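Local coordinates for protein aspartate semialdehyde dehydrogenase (Francisella tularensis subsp. tularensis, PDB 4WOJ) that probably catalyses the NADPH-dependent reductive dephosphorylation of aspartyl-4-phosphate to aspartate semialdehyde, on the route to lysine, methionine and threonine, and works as a homodimer, at residues V349-Q352 with L353-G356; M178-L181 with L182-S186. One frame throughout, in Å; residues are numbered along the deposited sequence.

Interaction 1: V349-Q352 with L353-G356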
loop_
_atom_site.group_PDB
_atom_site.type_symbol
_atom_site.label_atom_id
_atom_site.label_comp_id
_atom_site.label_asym_id
_atom_site.label_seq_id
_atom_site.Cartn_x
_atom_site.Cartn_y
_atom_site.Cartn_z
ATOM N N VAL B 349 -4.538 -10.267 3.770
ATOM C CA VAL B 349 -4.666 -10.351 2.336
ATOM C C VAL B 349 -5.742 -11.384 2.003
ATOM O O VAL B 349 -5.755 -12.479 2.573
ATOM C CB VAL B 349 -3.375 -10.847 1.684
ATOM C CG1 VAL B 349 -3.502 -10.867 0.157
ATOM C CG2 VAL B 349 -2.195 -9.992 2.108
ATOM N N GLY B 350 -6.634 -11.029 1.076
ATOM C CA GLY B 350 -7.615 -11.970 0.523
ATOM C C GLY B 350 -8.049 -11.621 -0.867
ATOM O O GLY B 350 -7.766 -10.530 -1.362
ATOM N N ASP B 351 -8.732 -12.557 -1.515
ATOM C CA ASP B 351 -9.016 -12.481 -2.947
ATOM C C ASP B 351 -10.270 -11.689 -3.222
ATOM O O ASP B 351 -11.345 -12.058 -2.767
ATOM C CB ASP B 351 -9.215 -13.873 -3.519
ATOM C CG ASP B 351 -9.357 -13.861 -5.030
ATOM O OD1 ASP B 351 -10.470 -13.623 -5.542
ATOM O OD2 ASP B 351 -8.320 -14.018 -5.690
ATOM N N GLN B 352 -10.147 -10.630 -3.999
ATOM C CA GLN B 352 -11.255 -9.721 -4.226
ATOM C C GLN B 352 -12.446 -10.380 -4.860
ATOM O O GLN B 352 -13.583 -10.089 -4.495
ATOM C CB GLN B 352 -10.804 -8.540 -5.091
ATOM C CG GLN B 352 -11.844 -7.459 -5.258
ATOM C CD GLN B 352 -12.602 -7.568 -6.553
ATOM O OE1 GLN B 352 -12.007 -7.737 -7.615
ATOM N NE2 GLN B 352 -13.932 -7.446 -6.485
ATOM N N LEU B 353 -12.178 -11.245 -5.834
ATOM C CA LEU B 353 -13.216 -11.874 -6.639
ATOM C C LEU B 353 -14.010 -12.934 -5.919
ATOM O O LEU B 353 -15.172 -13.134 -6.196
ATOM C CB LEU B 353 -12.583 -12.441 -7.895
ATOM C CG LEU B 353 -12.078 -11.325 -8.819
ATOM C CD1 LEU B 353 -11.284 -11.850 -9.985
ATOM C CD2 LEU B 353 -13.227 -10.496 -9.368
ATOM N N LEU B 354 -13.398 -13.610 -4.969
ATOM C CA LEU B 354 -14.039 -14.715 -4.278
ATOM C C LEU B 354 -14.698 -14.219 -2.970
ATOM O O LEU B 354 -15.853 -13.832 -2.934
ATOM C CB LEU B 354 -12.991 -15.775 -3.951
ATOM C CG LEU B 354 -12.381 -16.548 -5.093
ATOM C CD1 LEU B 354 -11.136 -17.306 -4.696
ATOM C CD2 LEU B 354 -13.382 -17.527 -5.683
ATOM N N TRP B 355 -13.967 -14.215 -1.892
ATOM C CA TRP B 355 -14.585 -13.740 -0.624
ATOM C C TRP B 355 -15.017 -12.274 -0.730
ATOM O O TRP B 355 -16.047 -11.855 -0.182
ATOM C CB TRP B 355 -13.668 -13.990 0.567
ATOM C CG TRP B 355 -13.914 -15.318 1.210
ATOM C CD1 TRP B 355 -12.997 -16.298 1.455
ATOM C CD2 TRP B 355 -15.161 -15.815 1.666
ATOM N NE1 TRP B 355 -13.603 -17.371 2.043
ATOM C CE2 TRP B 355 -14.934 -17.095 2.194
ATOM C CE3 TRP B 355 -16.447 -15.298 1.693
ATOM C CZ2 TRP B 355 -15.940 -17.861 2.740
ATOM C CZ3 TRP B 355 -17.439 -16.054 2.232
ATOM C CH2 TRP B 355 -17.191 -17.327 2.749
ATOM N N GLY B 356 -14.239 -11.509 -1.472
ATOM C CA GLY B 356 -14.595 -10.138 -1.787
ATOM C C GLY B 356 -15.839 -9.939 -2.620
ATOM O O GLY B 356 -16.460 -8.886 -2.535
#
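Asp351 folds its carboxylate back over the turn into the helix that follows, and Leu354 N donates to its OD1 at 3.0 Å, a capping bond. The bond uses the anti lone pair of OD1 and is bent, with 137° at the hydrogen. With CG anti to the backbone N (chi1 -174°), the carboxylate swings alongside its own carbonyl, facing the amide of Leu354. Aspartate suits this place because its short chain brings an acceptor to a backbone N-H at the helix start. Its other oxygen, OD2, forms a salt bridge with Arg274 and accepts from Gly325 N, so the buried charge is probably balanced by Arg274.

Backbone bonds tighten the turn. Gly356 N reaches Asp351 O at 3.2 Å in a nearly straight i to i+5 bond, the wider pi-type closure, while Leu354 N makes a weak hydrogen bond to the same oxygen.

Van der Waals contacts set leucine carbons against a carboxylate and an amide oxygen. Leu354 CG lies 3.5 Å from Asp351 OD1, and its CD1 lies beside the carboxylate carbon. Gln352, bent at chi2, sets OE1 3.5 Å from Leu353 CD2; that oxygen is hydrogen-bonded to Ser171 OG.

Gln352 also lies against His276, predicted to be the proton acceptor, and Gly356 is close to Cys141, the predicted acyl-thioester nucleophile, so this turn borders the probable active site. It joins the end of strand 343-351, paired with strand 275-284, to helix 354-369; Leu353 and Leu354 serve mainly to pack on helix 18-30, and Leu353 also meets Leu199 of the second subunit.

Interaction 2: M178-L181 with L182-S186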
loop_
_atom_site.group_PDB
_atom_site.type_symbol
_atom_site.label_atom_id
_atom_site.label_comp_id
_atom_site.label_asym_id
_atom_site.label_seq_id
_atom_site.Cartn_x
_atom_site.Cartn_y
_atom_site.Cartn_z
ATOM N N MET B 178 -8.276 -3.822 -15.570
ATOM C CA MET B 178 -7.189 -4.786 -15.409
ATOM C C MET B 178 -6.400 -4.924 -16.678
ATOM O O MET B 178 -5.171 -4.938 -16.683
ATOM C CB MET B 178 -7.741 -6.149 -15.040
ATOM C CG MET B 178 -6.672 -7.132 -14.574
ATOM S SD MET B 178 -7.542 -8.501 -13.779
ATOM C CE MET B 178 -6.340 -9.401 -12.856
ATOM N N GLN B 179 -7.132 -5.060 -17.762
ATOM C CA GLN B 179 -6.519 -5.105 -19.085
ATOM C C GLN B 179 -5.680 -3.862 -19.286
ATOM O O GLN B 179 -4.531 -3.940 -19.705
ATOM C CB GLN B 179 -7.595 -5.197 -20.164
ATOM C CG GLN B 179 -7.990 -6.620 -20.483
ATOM C CD GLN B 179 -9.382 -6.746 -21.073
ATOM O OE1 GLN B 179 -10.000 -5.768 -21.486
ATOM N NE2 GLN B 179 -9.886 -7.969 -21.104
ATOM N N GLU B 180 -6.255 -2.710 -18.973
ATOM C CA GLU B 180 -5.492 -1.452 -19.044
ATOM C C GLU B 180 -4.173 -1.563 -18.250
ATOM O O GLU B 180 -3.098 -1.290 -18.777
ATOM C CB GLU B 180 -6.333 -0.237 -18.587
ATOM C CG GLU B 180 -5.909 1.034 -19.301
ATOM C CD GLU B 180 -6.609 2.292 -18.819
ATOM O OE1 GLU B 180 -6.356 2.693 -17.668
ATOM O OE2 GLU B 180 -7.394 2.910 -19.588
ATOM N N LEU B 181 -4.259 -2.000 -16.992
ATOM C CA LEU B 181 -3.083 -2.067 -16.131
ATOM C C LEU B 181 -2.038 -2.946 -16.785
ATOM O O LEU B 181 -0.833 -2.587 -16.820
ATOM C CB LEU B 181 -3.423 -2.568 -14.711
ATOM C CG LEU B 181 -2.212 -3.045 -13.872
ATOM C CD1 LEU B 181 -1.171 -1.986 -13.633
ATOM C CD2 LEU B 181 -2.658 -3.604 -12.541
ATOM N N LEU B 182 -2.475 -4.115 -17.250
ATOM C CA LEU B 182 -1.538 -5.059 -17.917
ATOM C C LEU B 182 -0.904 -4.390 -19.106
ATOM O O LEU B 182 0.270 -4.517 -19.339
ATOM C CB LEU B 182 -2.215 -6.348 -18.351
ATOM C CG LEU B 182 -2.722 -7.257 -17.228
ATOM C CD1 LEU B 182 -3.618 -8.342 -17.793
ATOM C CD2 LEU B 182 -1.563 -7.841 -16.437
ATOM N N GLN B 183 -1.686 -3.615 -19.822
ATOM C CA GLN B 183 -1.189 -2.974 -21.029
ATOM C C GLN B 183 -0.231 -1.806 -20.756
ATOM O O GLN B 183 0.834 -1.694 -21.371
ATOM C CB GLN B 183 -2.372 -2.542 -21.868
ATOM C CG GLN B 183 -2.046 -1.494 -22.887
ATOM C CD GLN B 183 -2.918 -1.674 -24.078
ATOM O OE1 GLN B 183 -4.134 -1.539 -23.980
ATOM N NE2 GLN B 183 -2.304 -2.036 -25.219
ATOM N N GLN B 184 -0.608 -0.922 -19.850
ATOM C CA GLN B 184 0.329 0.120 -19.398
ATOM C C GLN B 184 1.689 -0.510 -19.133
ATOM O O GLN B 184 2.692 -0.074 -19.646
ATOM C CB GLN B 184 -0.164 0.799 -18.128
ATOM C CG GLN B 184 -1.409 1.636 -18.318
ATOM C CD GLN B 184 -2.090 1.965 -16.992
ATOM O OE1 GLN B 184 -1.563 1.628 -15.918
ATOM N NE2 GLN B 184 -3.287 2.616 -17.058
ATOM N N THR B 185 1.690 -1.564 -18.339
ATOM C CA THR B 185 2.920 -2.238 -17.909
ATOM C C THR B 185 3.695 -2.855 -19.082
ATOM O O THR B 185 4.925 -2.901 -19.096
ATOM C CB THR B 185 2.563 -3.351 -16.909
ATOM O OG1 THR B 185 1.570 -2.856 -16.016
ATOM C CG2 THR B 185 3.756 -3.804 -16.133
ATOM N N SER B 186 2.944 -3.340 -20.054
ATOM C CA SER B 186 3.523 -3.938 -21.251
ATOM C C SER B 186 4.269 -2.904 -22.052
ATOM O O SER B 186 5.446 -3.081 -22.364
ATOM C CB SER B 186 2.445 -4.575 -22.117
ATOM O OG SER B 186 2.956 -4.828 -23.423
#
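Leu182 N donates to Met178 O at 2.9 Å, one of the i to i+4 bonds that make this part of helix 175-191 a regular alpha helix. The Leu182 side chain turns back along the helix and brings CG to 3.4 Å from the same carbonyl oxygen; the side chain packs on Arg201 of the second subunit, and a leucine suits such a buried, non-polar contact.

Gln183 N bonds to Gln179 O, and its CB rests against that oxygen, while its polar side chain suits a partly exposed place near Arg194 of the second subunit.

Gln184 N meets Glu180 O at 2.7 Å, almost in line with the carbonyl. The side chains of this pair converge as well, their carboxylate and amide planes 33° apart. Both polar ends are fixed by the 216-225 region: Glu180 OE2 accepts from Lys219 N and OE1 from Thr220 N, while Gln184 NE2 donates to Pro216 O and OE1 accepts from Leu224 N. An amide, donor and acceptor at once, fits here.

Thr185 packs on Thr185 of the second subunit. With OG1 beside its own backbone N (chi1 -42°), its hydroxyl donates to Leu181 O at 2.5 Å, a short distance for such a bond, and Thr185 N reaches that oxygen from the opposite face of the carbonyl plane.

Overall arrangement
From the N terminus, the nucleotide-binding part comes first, with its parallel sheet and helix 18-30. The chain then reaches interaction 2, wholly within helix 175-191, and much later interaction 1, where strand 343-351 turns into helix 354-369. Each contact is local and closes no long loop; the two follow in series, neither nesting nor crossing. Their centres lie 21 Å apart, with nearest atoms about 6 Å apart and no touch. Both belong to the dimerisation region: interaction 2 faces the second subunit and holds the 216-225 segment, whereas interaction 1 passes the chain from the mixed sheet into helix 354-369, with its leucines packed on helix 18-30 of the nucleotide-binding part, beside the predicted catalytic residues.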